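FimU protein (Pseudomonas aeruginosa, PDB 4IPV) is a minor pilin of the GspH family that probably takes part in assembling type IV pilus fibres at the inner membrane. Local coordinates at residues 9-14 against 102-107; 20-25 against 36-41; 32-37 against 52-57; 46-51 against 74-79. All blocks are in the same frame, centred on the assembly; numbering follows the deposited sequence.

Contact 1: 9-14 against 102-107; sequences NELQSA and FAICQN
A chi1 of -156° in L11 sets CG nearly anti to the backbone N and swings the isobutyl group from the helix over strand 102-106, where the CG2 branch of I104, anti to its own backbone N, rises to meet it. The second torsion of L11, 147°, is well away from a staggered value, and the two methyls of the fork do different work. CD2 touches I104 CG2 at 3.9 Å, the two side chains crossing obliquely. CD1 instead settles on the strand backbone, 3.8 Å from I104 O and equally far from Q106 N, and also brushes Q106 CB at 4.1 Å. A14, one helical turn further on, adds a looser touch, its CB lying 4.5 Å from I104 CG2. No hydrogen bond crosses here, which leaves van der Waals packing to join the two parts. L75 of the neighbouring strand touches both L11 and A14, while C105 turns from the helix to form a disulfide with C136. The axes of the helix and strand segments approach to 9.1 Å and run nearly antiparallel, at 155°, an example of the pilin-type fold in which the N-terminal helix lies along an antiparallel sheet.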
loop_
_atom_site.group_PDB
_atom_site.type_symbol
_atom_site.label_atom_id
_atom_site.label_comp_id
_atom_site.label_asym_id
_atom_site.label_seq_id
_atom_site.Cartn_x
_atom_site.Cartn_y
_atom_site.Cartn_z
ATOM N N ASN A 9 -11.951 -4.578 14.608
ATOM C CA ASN A 9 -10.974 -3.563 14.987
ATOM C C ASN A 9 -9.622 -3.831 14.345
ATOM O O ASN A 9 -8.945 -2.907 13.900
ATOM C CB ASN A 9 -10.834 -3.484 16.507
ATOM N N GLU A 10 -9.242 -5.102 14.276
ATOM C CA GLU A 10 -7.948 -5.482 13.723
ATOM C C GLU A 10 -7.844 -5.121 12.247
ATOM O O GLU A 10 -6.830 -4.584 11.802
ATOM C CB GLU A 10 -7.703 -6.979 13.908
ATOM N N LEU A 11 -8.890 -5.414 11.483
ATOM C CA LEU A 11 -8.873 -5.087 10.065
ATOM C C LEU A 11 -8.919 -3.569 9.832
ATOM O O LEU A 11 -8.243 -3.053 8.946
ATOM C CB LEU A 11 -9.980 -5.829 9.306
ATOM C CG LEU A 11 -9.670 -6.001 7.814
ATOM C CD1 LEU A 11 -10.225 -7.290 7.254
ATOM C CD2 LEU A 11 -10.233 -4.828 7.046
ATOM N N GLN A 12 -9.692 -2.851 10.642
ATOM C CA GLN A 12 -9.726 -1.395 10.559
ATOM C C GLN A 12 -8.332 -0.818 10.776
ATOM O O GLN A 12 -7.871 0.030 10.002
ATOM C CB GLN A 12 -10.691 -0.834 11.601
ATOM C CG GLN A 12 -10.779 0.675 11.573
ATOM C CD GLN A 12 -11.491 1.194 10.341
ATOM O OE1 GLN A 12 -12.473 0.605 9.890
ATOM N NE2 GLN A 12 -11.010 2.301 9.797
ATOM N N SER A 13 -7.665 -1.273 11.836
ATOM C CA SER A 13 -6.317 -0.811 12.149
ATOM C C SER A 13 -5.326 -1.132 11.035
ATOM O O SER A 13 -4.494 -0.307 10.686
ATOM C CB SER A 13 -5.826 -1.403 13.474
ATOM O OG SER A 13 -6.581 -0.899 14.559
ATOM N N ALA A 14 -5.422 -2.332 10.474
ATOM C CA ALA A 14 -4.534 -2.735 9.393
ATOM C C ALA A 14 -4.714 -1.831 8.176
ATOM O O ALA A 14 -3.735 -1.335 7.596
ATOM C CB ALA A 14 -4.810 -4.187 9.023
ATOM N N PHE A 102 -6.066 -2.062 -3.595
ATOM C CA PHE A 102 -5.679 -3.013 -2.555
ATOM C C PHE A 102 -6.904 -3.594 -1.869
ATOM O O PHE A 102 -7.832 -2.866 -1.520
ATOM C CB PHE A 102 -4.829 -2.338 -1.486
ATOM C CG PHE A 102 -3.455 -1.966 -1.949
ATOM C CD1 PHE A 102 -3.211 -0.727 -2.522
ATOM C CD2 PHE A 102 -2.401 -2.858 -1.817
ATOM C CE1 PHE A 102 -1.929 -0.380 -2.948
ATOM C CE2 PHE A 102 -1.132 -2.525 -2.242
ATOM C CZ PHE A 102 -0.888 -1.286 -2.805
ATOM N N ALA A 103 -6.897 -4.908 -1.670
ATOM C CA ALA A 103 -7.921 -5.563 -0.881
ATOM C C ALA A 103 -7.303 -6.010 0.425
ATOM O O ALA A 103 -6.318 -6.750 0.422
ATOM C CB ALA A 103 -8.464 -6.769 -1.629
ATOM N N ILE A 104 -7.886 -5.559 1.532
ATOM C CA ILE A 104 -7.459 -5.974 2.857
ATOM C C ILE A 104 -8.507 -6.963 3.340
ATOM O O ILE A 104 -9.674 -6.607 3.514
ATOM C CB ILE A 104 -7.338 -4.787 3.831
ATOM C CG1 ILE A 104 -6.354 -3.752 3.270
ATOM C CG2 ILE A 104 -6.843 -5.275 5.182
ATOM C CD1 ILE A 104 -7.009 -2.584 2.560
ATOM N N CYS A 105 -8.094 -8.219 3.495
ATOM C CA CYS A 105 -9.017 -9.300 3.819
ATOM C C CYS A 105 -8.611 -10.074 5.056
ATOM O O CYS A 105 -7.429 -10.162 5.383
ATOM C CB CYS A 105 -9.100 -10.305 2.673
ATOM S SG CYS A 105 -9.891 -9.733 1.164
ATOM N N GLN A 106 -9.600 -10.660 5.715
ATOM C CA GLN A 106 -9.370 -11.604 6.795
ATOM C C GLN A 106 -9.659 -13.025 6.311
ATOM O O GLN A 106 -10.682 -13.273 5.671
ATOM C CB GLN A 106 -10.293 -11.283 7.968
ATOM C CG GLN A 106 -10.125 -12.202 9.170
ATOM C CD GLN A 106 -8.844 -11.934 9.925
ATOM O OE1 GLN A 106 -7.787 -12.457 9.582
ATOM N NE2 GLN A 106 -8.932 -11.108 10.962
ATOM N N ASN A 107 -8.743 -13.943 6.592
ATOM C CA ASN A 107 -8.932 -15.362 6.290
ATOM C C ASN A 107 -9.183 -15.664 4.817
ATOM O O ASN A 107 -9.868 -16.632 4.494
ATOM C CB ASN A 107 -10.071 -15.958 7.128
ATOM C CG ASN A 107 -9.784 -15.927 8.613
ATOM O OD1 ASN A 107 -8.701 -16.303 9.055
ATOM N ND2 ASN A 107 -10.762 -15.484 9.394
#

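Contact 2: 20-25 against 36-41; sequences AMLQYA and ISIQAL
Apolar side-chain packing comes first, and I38 is its centre: its carbons reach three residues of helix 20-25. CB lies 4.0 Å from A25 CB. The CG2 branch reaches L22 CD2 at 4.1 Å, the two side chains crossing at about a right angle. The longer branch, with CG1 anti to the backbone N (chi1 176°) and the chain extended beyond it, carries CD1 up to M21 CB, 3.9 Å away. One isoleucine thus spans a full turn of the helix, from M21 to A25.

A second group of contacts sets side-chain carbons against helix carbonyls. I38 CD1 approaches M21 O at 3.8 Å, an oxygen already bonded within the helix by A25 N. I36 CB stands 3.8 Å from A25 O, and its CG2 lies beside the same oxygen. The small methyl of A25 probably helps the strand come close at this end, where the CA atoms of A25 and I36 are 6.0 Å apart.

Polar bonds across the pair are absent. S37 points from the helix, and its hydroxyl is hydrogen-bonded to T87 instead.

The helix segment runs at 153° to the strand, against a sheet in which 36-40 has 50-56 on one flank and 85-88 on the other. I52 of the former touches M21, and L86 of the latter touches L22 and I38, while W46, from the loop before strand 50-56, packs against both L22 and I38.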
loop_
_atom_site.group_PDB
_atom_site.type_symbol
_atom_site.label_atom_id
_atom_site.label_comp_id
_atom_site.label_asym_id
_atom_site.label_seq_id
_atom_site.Cartn_x
_atom_site.Cartn_y
_atom_site.Cartn_z
ATOM N N ALA A 20 -1.695 4.912 6.015
ATOM C CA ALA A 20 -0.715 5.884 6.505
ATOM C C ALA A 20 0.640 5.705 5.834
ATOM O O ALA A 20 1.308 6.688 5.519
ATOM C CB ALA A 20 -0.571 5.804 8.030
ATOM N N MET A 21 1.047 4.464 5.607
ATOM C CA MET A 21 2.316 4.193 4.941
ATOM C C MET A 21 2.305 4.678 3.496
ATOM O O MET A 21 3.259 5.319 3.041
ATOM C CB MET A 21 2.652 2.700 5.017
ATOM C CG MET A 21 3.013 2.234 6.423
ATOM S SD MET A 21 4.616 2.884 6.991
ATOM C CE MET A 21 5.755 1.876 6.018
ATOM N N LEU A 22 1.234 4.381 2.769
ATOM C CA LEU A 22 1.117 4.851 1.388
ATOM C C LEU A 22 1.115 6.379 1.351
ATOM O O LEU A 22 1.796 6.989 0.510
ATOM C CB LEU A 22 -0.164 4.320 0.748
ATOM C CG LEU A 22 -0.178 2.832 0.397
ATOM C CD1 LEU A 22 -1.594 2.375 0.112
ATOM C CD2 LEU A 22 0.725 2.555 -0.801
ATOM N N GLN A 23 0.347 7.008 2.239
ATOM C CA GLN A 23 0.293 8.465 2.261
ATOM C C GLN A 23 1.655 9.059 2.570
ATOM O O GLN A 23 2.009 10.106 2.020
ATOM C CB GLN A 23 -0.735 8.982 3.270
ATOM C CG GLN A 23 -2.171 8.489 3.061
ATOM C CD GLN A 23 -2.938 9.214 1.991
ATOM O OE1 GLN A 23 -4.096 8.881 1.722
ATOM N NE2 GLN A 23 -2.325 10.217 1.390
ATOM N N TYR A 24 2.417 8.408 3.448
ATOM C CA TYR A 24 3.722 8.925 3.835
ATOM C C TYR A 24 4.682 8.861 2.657
ATOM O O TYR A 24 5.443 9.791 2.421
ATOM C CB TYR A 24 4.268 8.147 5.034
ATOM C CG TYR A 24 5.635 8.593 5.478
ATOM C CD1 TYR A 24 5.798 9.725 6.268
ATOM C CD2 TYR A 24 6.771 7.879 5.108
ATOM C CE1 TYR A 24 7.060 10.133 6.674
ATOM C CE2 TYR A 24 8.026 8.282 5.507
ATOM C CZ TYR A 24 8.164 9.400 6.288
ATOM O OH TYR A 24 9.426 9.801 6.686
ATOM N N ALA A 25 4.670 7.755 1.919
ATOM C CA ALA A 25 5.514 7.658 0.736
ATOM C C ALA A 25 5.197 8.776 -0.260
ATOM O O ALA A 25 6.110 9.439 -0.777
ATOM C CB ALA A 25 5.364 6.292 0.094
ATOM N N ILE A 36 9.957 8.675 -4.475
ATOM C CA ILE A 36 10.040 7.913 -3.239
ATOM C C ILE A 36 9.114 6.716 -3.366
ATOM O O ILE A 36 7.967 6.844 -3.802
ATOM C CB ILE A 36 9.667 8.757 -2.005
ATOM C CG1 ILE A 36 10.647 9.913 -1.822
ATOM C CG2 ILE A 36 9.628 7.872 -0.751
ATOM C CD1 ILE A 36 12.077 9.495 -1.501
ATOM N N SER A 37 9.634 5.543 -3.020
ATOM C CA SER A 37 8.915 4.303 -3.230
ATOM C C SER A 37 8.496 3.652 -1.929
ATOM O O SER A 37 8.967 3.992 -0.843
ATOM C CB SER A 37 9.775 3.321 -4.038
ATOM O OG SER A 37 10.103 3.862 -5.309
ATOM N N ILE A 38 7.582 2.702 -2.067
ATOM C CA ILE A 38 7.165 1.865 -0.956
ATOM C C ILE A 38 7.121 0.427 -1.464
ATOM O O ILE A 38 6.646 0.161 -2.572
ATOM C CB ILE A 38 5.814 2.341 -0.352
ATOM C CG1 ILE A 38 5.345 1.388 0.750
ATOM C CG2 ILE A 38 4.766 2.537 -1.445
ATOM C CD1 ILE A 38 4.157 1.908 1.537
ATOM N N GLN A 39 7.676 -0.496 -0.690
ATOM C CA GLN A 39 7.855 -1.865 -1.152
ATOM C C GLN A 39 7.354 -2.874 -0.123
ATOM O O GLN A 39 7.675 -2.764 1.070
ATOM C CB GLN A 39 9.333 -2.112 -1.450
ATOM C CG GLN A 39 9.628 -3.495 -2.014
ATOM C CD GLN A 39 11.074 -3.634 -2.387
ATOM O OE1 GLN A 39 11.962 -3.266 -1.617
ATOM N NE2 GLN A 39 11.326 -4.126 -3.591
ATOM N N ALA A 40 6.573 -3.847 -0.595
ATOM C CA ALA A 40 6.181 -5.001 0.215
ATOM C C ALA A 40 7.340 -5.986 0.228
ATOM O O ALA A 40 7.780 -6.449 -0.820
ATOM C CB ALA A 40 4.945 -5.665 -0.358
ATOM N N LEU A 41 7.841 -6.297 1.414
ATOM C CA LEU A 41 9.043 -7.108 1.533
ATOM C C LEU A 41 8.819 -8.612 1.359
ATOM O O LEU A 41 9.760 -9.342 1.061
ATOM C CB LEU A 41 9.731 -6.824 2.863
ATOM C CG LEU A 41 10.106 -5.349 3.061
ATOM C CD1 LEU A 41 10.615 -5.131 4.473
ATOM C CD2 LEU A 41 11.147 -4.911 2.033
#

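Contact 3: 32-37 against 52-57; sequences QRRAIS and IGVLAS
S37 and G53 grip each other by two backbone hydrogen bonds, S37 N to G53 O at 2.8 Å and G53 N to S37 O at 2.9 Å. The carbonyl S37 O also receives a CA-H contact from I52, whose CA is 3.2 Å away. Next to this pair, I36 CG2 and I52 CG2 meet at 3.8 Å, the side chains crossing at about a right angle. On the S37 side of the sheet, the hydroxyl OG lies 3.5 Å from L55 CB. V54 CG2 sits 3.7 Å above the centre of the R34 guanidinium plane, which R34 brings there with CG between its backbone N and carbonyl carbon (chi1 70°) and an extended chain.

The bridge is an antiparallel hydrogen-bonded pair of the beta hairpin formed by strands 36-40 and 50-56. G53 adopts backbone angles that leave no room for a side-chain carbon beside the preceding carbonyl. Past it the second strand departs from its partner, and a water fills in for direct bonding: it donates to A35 O, accepts from L55 N and is hydrogen-bonded to S37 OG, 2.8 Å away. T87 is a further partner of that hydroxyl.

I52 continues onto Y24 and A25 of the helix. Q32 OE1 steadies the guanidinium by a hydrogen bond from R34 NE, 2.9 Å long, supplemented by a weak one from NH2. Q32 in turn is held through NE2 by E28. R33, at positive phi, is the C-prime residue of the Schellman motif that closes helix 10-32.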
loop_
_atom_site.group_PDB
_atom_site.type_symbol
_atom_site.label_atom_id
_atom_site.label_comp_id
_atom_site.label_asym_id
_atom_site.label_seq_id
_atom_site.Cartn_x
_atom_site.Cartn_y
_atom_site.Cartn_z
ATOM N N GLN A 32 10.056 16.163 -0.852
ATOM C CA GLN A 32 11.454 16.080 -1.264
ATOM C C GLN A 32 11.642 16.382 -2.737
ATOM O O GLN A 32 12.779 16.496 -3.205
ATOM C CB GLN A 32 12.021 14.692 -0.971
ATOM C CG GLN A 32 12.046 14.312 0.495
ATOM C CD GLN A 32 12.857 13.055 0.738
ATOM O OE1 GLN A 32 13.869 12.828 0.080
ATOM N NE2 GLN A 32 12.412 12.223 1.669
ATOM N N ARG A 33 10.536 16.470 -3.473
ATOM C CA ARG A 33 10.570 16.695 -4.920
ATOM C C ARG A 33 11.410 15.642 -5.641
ATOM O O ARG A 33 12.251 15.965 -6.484
ATOM C CB ARG A 33 11.072 18.105 -5.246
ATOM C CG ARG A 33 10.262 19.216 -4.585
ATOM C CD ARG A 33 10.784 20.589 -4.979
ATOM N N ARG A 34 11.173 14.381 -5.304
ATOM C CA ARG A 34 11.857 13.283 -5.972
ATOM C C ARG A 34 11.089 11.984 -5.801
ATOM O O ARG A 34 10.144 11.906 -5.021
ATOM C CB ARG A 34 13.287 13.136 -5.454
ATOM C CG ARG A 34 13.394 12.625 -4.024
ATOM C CD ARG A 34 14.836 12.248 -3.741
ATOM N NE ARG A 34 15.064 11.871 -2.353
ATOM C CZ ARG A 34 16.216 11.394 -1.897
ATOM N NH1 ARG A 34 17.239 11.236 -2.727
ATOM N NH2 ARG A 34 16.347 11.075 -0.616
ATOM N N ALA A 35 11.509 10.955 -6.523
ATOM C CA ALA A 35 10.797 9.686 -6.508
ATOM C C ALA A 35 11.032 8.918 -5.214
ATOM O O ALA A 35 12.161 8.530 -4.903
ATOM C CB ALA A 35 11.203 8.848 -7.703
ATOM N N ILE A 36 9.957 8.675 -4.475
ATOM C CA ILE A 36 10.040 7.913 -3.239
ATOM C C ILE A 36 9.114 6.716 -3.366
ATOM O O ILE A 36 7.967 6.844 -3.802
ATOM C CB ILE A 36 9.667 8.757 -2.005
ATOM C CG1 ILE A 36 10.647 9.913 -1.822
ATOM C CG2 ILE A 36 9.628 7.872 -0.751
ATOM C CD1 ILE A 36 12.077 9.495 -1.501
ATOM N N SER A 37 9.634 5.543 -3.020
ATOM C CA SER A 37 8.915 4.303 -3.230
ATOM C C SER A 37 8.496 3.652 -1.929
ATOM O O SER A 37 8.967 3.992 -0.843
ATOM C CB SER A 37 9.775 3.321 -4.038
ATOM O OG SER A 37 10.103 3.862 -5.309
ATOM N N ILE A 52 9.914 2.154 3.018
ATOM C CA ILE A 52 9.704 3.356 2.232
ATOM C C ILE A 52 11.033 4.051 2.036
ATOM O O ILE A 52 11.812 4.181 2.978
ATOM C CB ILE A 52 8.743 4.316 2.949
ATOM C CG1 ILE A 52 7.361 3.674 3.020
ATOM C CG2 ILE A 52 8.680 5.664 2.236
ATOM C CD1 ILE A 52 6.358 4.505 3.769
ATOM N N GLY A 53 11.307 4.480 0.809
ATOM C CA GLY A 53 12.514 5.230 0.529
ATOM C C GLY A 53 12.901 5.149 -0.931
ATOM O O GLY A 53 12.081 4.825 -1.770
ATOM N N VAL A 54 14.157 5.464 -1.236
ATOM C CA VAL A 54 14.615 5.417 -2.612
ATOM C C VAL A 54 14.854 3.978 -3.053
ATOM O O VAL A 54 15.623 3.243 -2.428
ATOM C CB VAL A 54 15.889 6.249 -2.804
ATOM C CG1 VAL A 54 16.376 6.129 -4.239
ATOM C CG2 VAL A 54 15.620 7.713 -2.454
ATOM N N LEU A 55 14.164 3.581 -4.122
ATOM C CA LEU A 55 14.268 2.240 -4.682
ATOM C C LEU A 55 15.387 2.165 -5.714
ATOM O O LEU A 55 15.444 2.991 -6.626
ATOM C CB LEU A 55 12.939 1.854 -5.334
ATOM C CG LEU A 55 12.823 0.474 -5.979
ATOM C CD1 LEU A 55 12.857 -0.615 -4.922
ATOM C CD2 LEU A 55 11.535 0.399 -6.785
ATOM N N ALA A 56 16.271 1.182 -5.561
ATOM C CA ALA A 56 17.365 0.986 -6.505
ATOM C C ALA A 56 17.727 -0.490 -6.578
ATOM O O ALA A 56 17.851 -1.147 -5.548
ATOM C CB ALA A 56 18.573 1.813 -6.092
ATOM N N SER A 57 17.899 -1.008 -7.794
ATOM C CA SER A 57 18.230 -2.421 -7.995
ATOM C C SER A 57 17.302 -3.349 -7.218
ATOM O O SER A 57 17.741 -4.355 -6.649
ATOM C CB SER A 57 19.684 -2.699 -7.621
ATOM O OG SER A 57 20.563 -2.210 -8.614
HETATM O O HOH W 1 12.318 5.593 -5.446
#

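Contact 4: 46-51 against 74-79; sequences WGKGLS and TLTAKE
A mixed backbone and apolar contact docks the connection leading into strand 50-56, at W46 to K48, onto strand 75-79, one edge strand of the four-stranded sheet. Its one clear hydrogen bond runs from W46 N to A77 O, 2.7 Å long, with an angle of 159° at the hydrogen and the donor in the carbonyl plane. The same oxygen lies beside the root of the indole, 3.6 Å from W46 CB. The methyl of A77 packs against the connection, its CB 4.1 Å from W46 CB and 3.9 Å from G47 N.

This connection belongs to the beta hairpin of strands 36-40 and 50-56, so the contact ties the hairpin's sheet to the edge of the other antiparallel sheet. D45 supplies the second shell: its OD1 accepts hydrogen bonds from both G47 N and A77 N, so the backbone N and O of A77 are each met from the hairpin side.

K48 reaches across to the strand, its chain bent at chi2 and chi4 (-66° at the latter), bringing NZ to 2.8 Å from L75 O. That ammonium forms a salt bridge with D45 OD2, and A73 O is a weak further partner. The carboxylate probably provides most of the electrostatic hold on the ammonium. The W46 ring continues into the core, where NE1 is hydrogen-bonded to V83 O, F102 meets it edge-to-face, and L22, I38 and A40 pack against it.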
loop_
_atom_site.group_PDB
_atom_site.type_symbol
_atom_site.label_atom_id
_atom_site.label_comp_id
_atom_site.label_asym_id
_atom_site.label_seq_id
_atom_site.Cartn_x
_atom_site.Cartn_y
_atom_site.Cartn_z
ATOM N N TRP A 46 1.141 -6.632 1.290
ATOM C CA TRP A 46 1.509 -5.348 1.875
ATOM C C TRP A 46 1.255 -5.295 3.378
ATOM O O TRP A 46 1.547 -4.285 4.034
ATOM C CB TRP A 46 0.831 -4.194 1.113
ATOM C CG TRP A 46 1.394 -4.050 -0.290
ATOM C CD1 TRP A 46 1.431 -5.011 -1.270
ATOM C CD2 TRP A 46 2.010 -2.886 -0.848
ATOM N NE1 TRP A 46 2.028 -4.505 -2.401
ATOM C CE2 TRP A 46 2.389 -3.202 -2.167
ATOM C CE3 TRP A 46 2.253 -1.595 -0.366
ATOM C CZ2 TRP A 46 3.018 -2.279 -3.004
ATOM C CZ3 TRP A 46 2.877 -0.684 -1.205
ATOM C CH2 TRP A 46 3.253 -1.031 -2.504
ATOM N N GLY A 47 0.750 -6.399 3.927
ATOM C CA GLY A 47 0.607 -6.538 5.364
ATOM C C GLY A 47 1.695 -7.366 6.028
ATOM O O GLY A 47 1.605 -7.639 7.216
ATOM N N LYS A 48 2.713 -7.768 5.268
ATOM C CA LYS A 48 3.765 -8.637 5.815
ATOM C C LYS A 48 5.103 -7.925 5.914
ATOM O O LYS A 48 6.141 -8.574 6.021
ATOM C CB LYS A 48 3.899 -9.928 4.992
ATOM C CG LYS A 48 2.633 -10.778 4.946
ATOM C CD LYS A 48 2.347 -11.431 6.279
ATOM C CE LYS A 48 1.195 -12.426 6.188
ATOM N NZ LYS A 48 -0.105 -11.746 5.883
ATOM N N GLY A 49 5.077 -6.599 5.879
ATOM C CA GLY A 49 6.292 -5.813 6.037
ATOM C C GLY A 49 6.460 -4.835 4.894
ATOM O O GLY A 49 6.309 -5.197 3.724
ATOM N N LEU A 50 6.790 -3.590 5.228
ATOM C CA LEU A 50 6.976 -2.535 4.232
ATOM C C LEU A 50 8.213 -1.701 4.508
ATOM O O LEU A 50 8.598 -1.506 5.661
ATOM C CB LEU A 50 5.787 -1.568 4.229
ATOM C CG LEU A 50 4.419 -2.168 3.917
ATOM C CD1 LEU A 50 3.287 -1.257 4.378
ATOM C CD2 LEU A 50 4.312 -2.407 2.438
ATOM N N SER A 51 8.808 -1.197 3.435
ATOM C CA SER A 51 9.880 -0.208 3.520
ATOM C C SER A 51 9.532 0.944 2.609
ATOM O O SER A 51 8.925 0.747 1.566
ATOM C CB SER A 51 11.215 -0.795 3.070
ATOM O OG SER A 51 11.818 -1.553 4.098
ATOM N N THR A 74 -3.316 -13.813 9.534
ATOM C CA THR A 74 -4.483 -14.137 8.712
ATOM C C THR A 74 -5.076 -12.944 7.954
ATOM O O THR A 74 -6.019 -13.106 7.179
ATOM C CB THR A 74 -5.602 -14.787 9.541
ATOM O OG1 THR A 74 -5.987 -13.896 10.595
ATOM C CG2 THR A 74 -5.133 -16.109 10.132
ATOM N N LEU A 75 -4.544 -11.750 8.194
ATOM C CA LEU A 75 -4.877 -10.598 7.368
ATOM C C LEU A 75 -3.931 -10.561 6.174
ATOM O O LEU A 75 -2.736 -10.851 6.302
ATOM C CB LEU A 75 -4.747 -9.302 8.167
ATOM C CG LEU A 75 -5.790 -9.052 9.248
ATOM C CD1 LEU A 75 -5.443 -7.793 10.036
ATOM C CD2 LEU A 75 -7.163 -8.907 8.623
ATOM N N THR A 76 -4.468 -10.221 5.009
ATOM C CA THR A 76 -3.644 -10.008 3.824
ATOM C C THR A 76 -4.005 -8.673 3.196
ATOM O O THR A 76 -5.154 -8.230 3.292
ATOM C CB THR A 76 -3.834 -11.112 2.755
ATOM O OG1 THR A 76 -5.211 -11.208 2.372
ATOM C CG2 THR A 76 -3.368 -12.472 3.282
ATOM N N ALA A 77 -3.034 -8.032 2.566
ATOM C CA ALA A 77 -3.303 -6.818 1.797
ATOM C C ALA A 77 -2.623 -6.980 0.449
ATOM O O ALA A 77 -1.412 -6.836 0.333
ATOM C CB ALA A 77 -2.786 -5.593 2.530
ATOM N N LYS A 78 -3.403 -7.321 -0.563
ATOM C CA LYS A 78 -2.845 -7.601 -1.886
ATOM C C LYS A 78 -3.407 -6.639 -2.912
ATOM O O LYS A 78 -4.555 -6.208 -2.806
ATOM C CB LYS A 78 -3.142 -9.048 -2.291
ATOM C CG LYS A 78 -2.549 -10.073 -1.341
ATOM C CD LYS A 78 -2.925 -11.485 -1.731
ATOM C CE LYS A 78 -2.410 -12.491 -0.714
ATOM N NZ LYS A 78 -2.572 -13.893 -1.191
ATOM N N GLU A 79 -2.599 -6.298 -3.908
ATOM C CA GLU A 79 -3.015 -5.362 -4.942
ATOM C C GLU A 79 -3.501 -6.123 -6.171
ATOM O O GLU A 79 -3.036 -7.219 -6.462
ATOM C CB GLU A 79 -1.863 -4.415 -5.297
ATOM C CG GLU A 79 -2.305 -3.099 -5.924
ATOM C CD GLU A 79 -2.541 -3.206 -7.407
ATOM O OE1 GLU A 79 -1.809 -3.976 -8.063
ATOM O OE2 GLU A 79 -3.464 -2.530 -7.918
#

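In the fold
Helix 10-32 supports two of the four sites: contact 1 lies near its start on the four-stranded sheet, and contact 2, its centre about 17 Å away, lies further along on the five-stranded sheet. Contact 3 continues from contact 2, sharing I36 and S37, with centres about 9 Å apart. Contact 4 is about 9 Å from contact 1, between centres, and joins the two sheets through strand 75-79, the neighbour of 100-106. Along the chain, contact 1 closes a loop that encloses contacts 3 and 4, which interleave, and contact 2. Contacts 1 and 3 lie on opposite sides of the chain's centre, about 27 Å apart at their centres. Through contacts 1 and 2 one helix packs on both sheets, consistent with a single pilin-like domain.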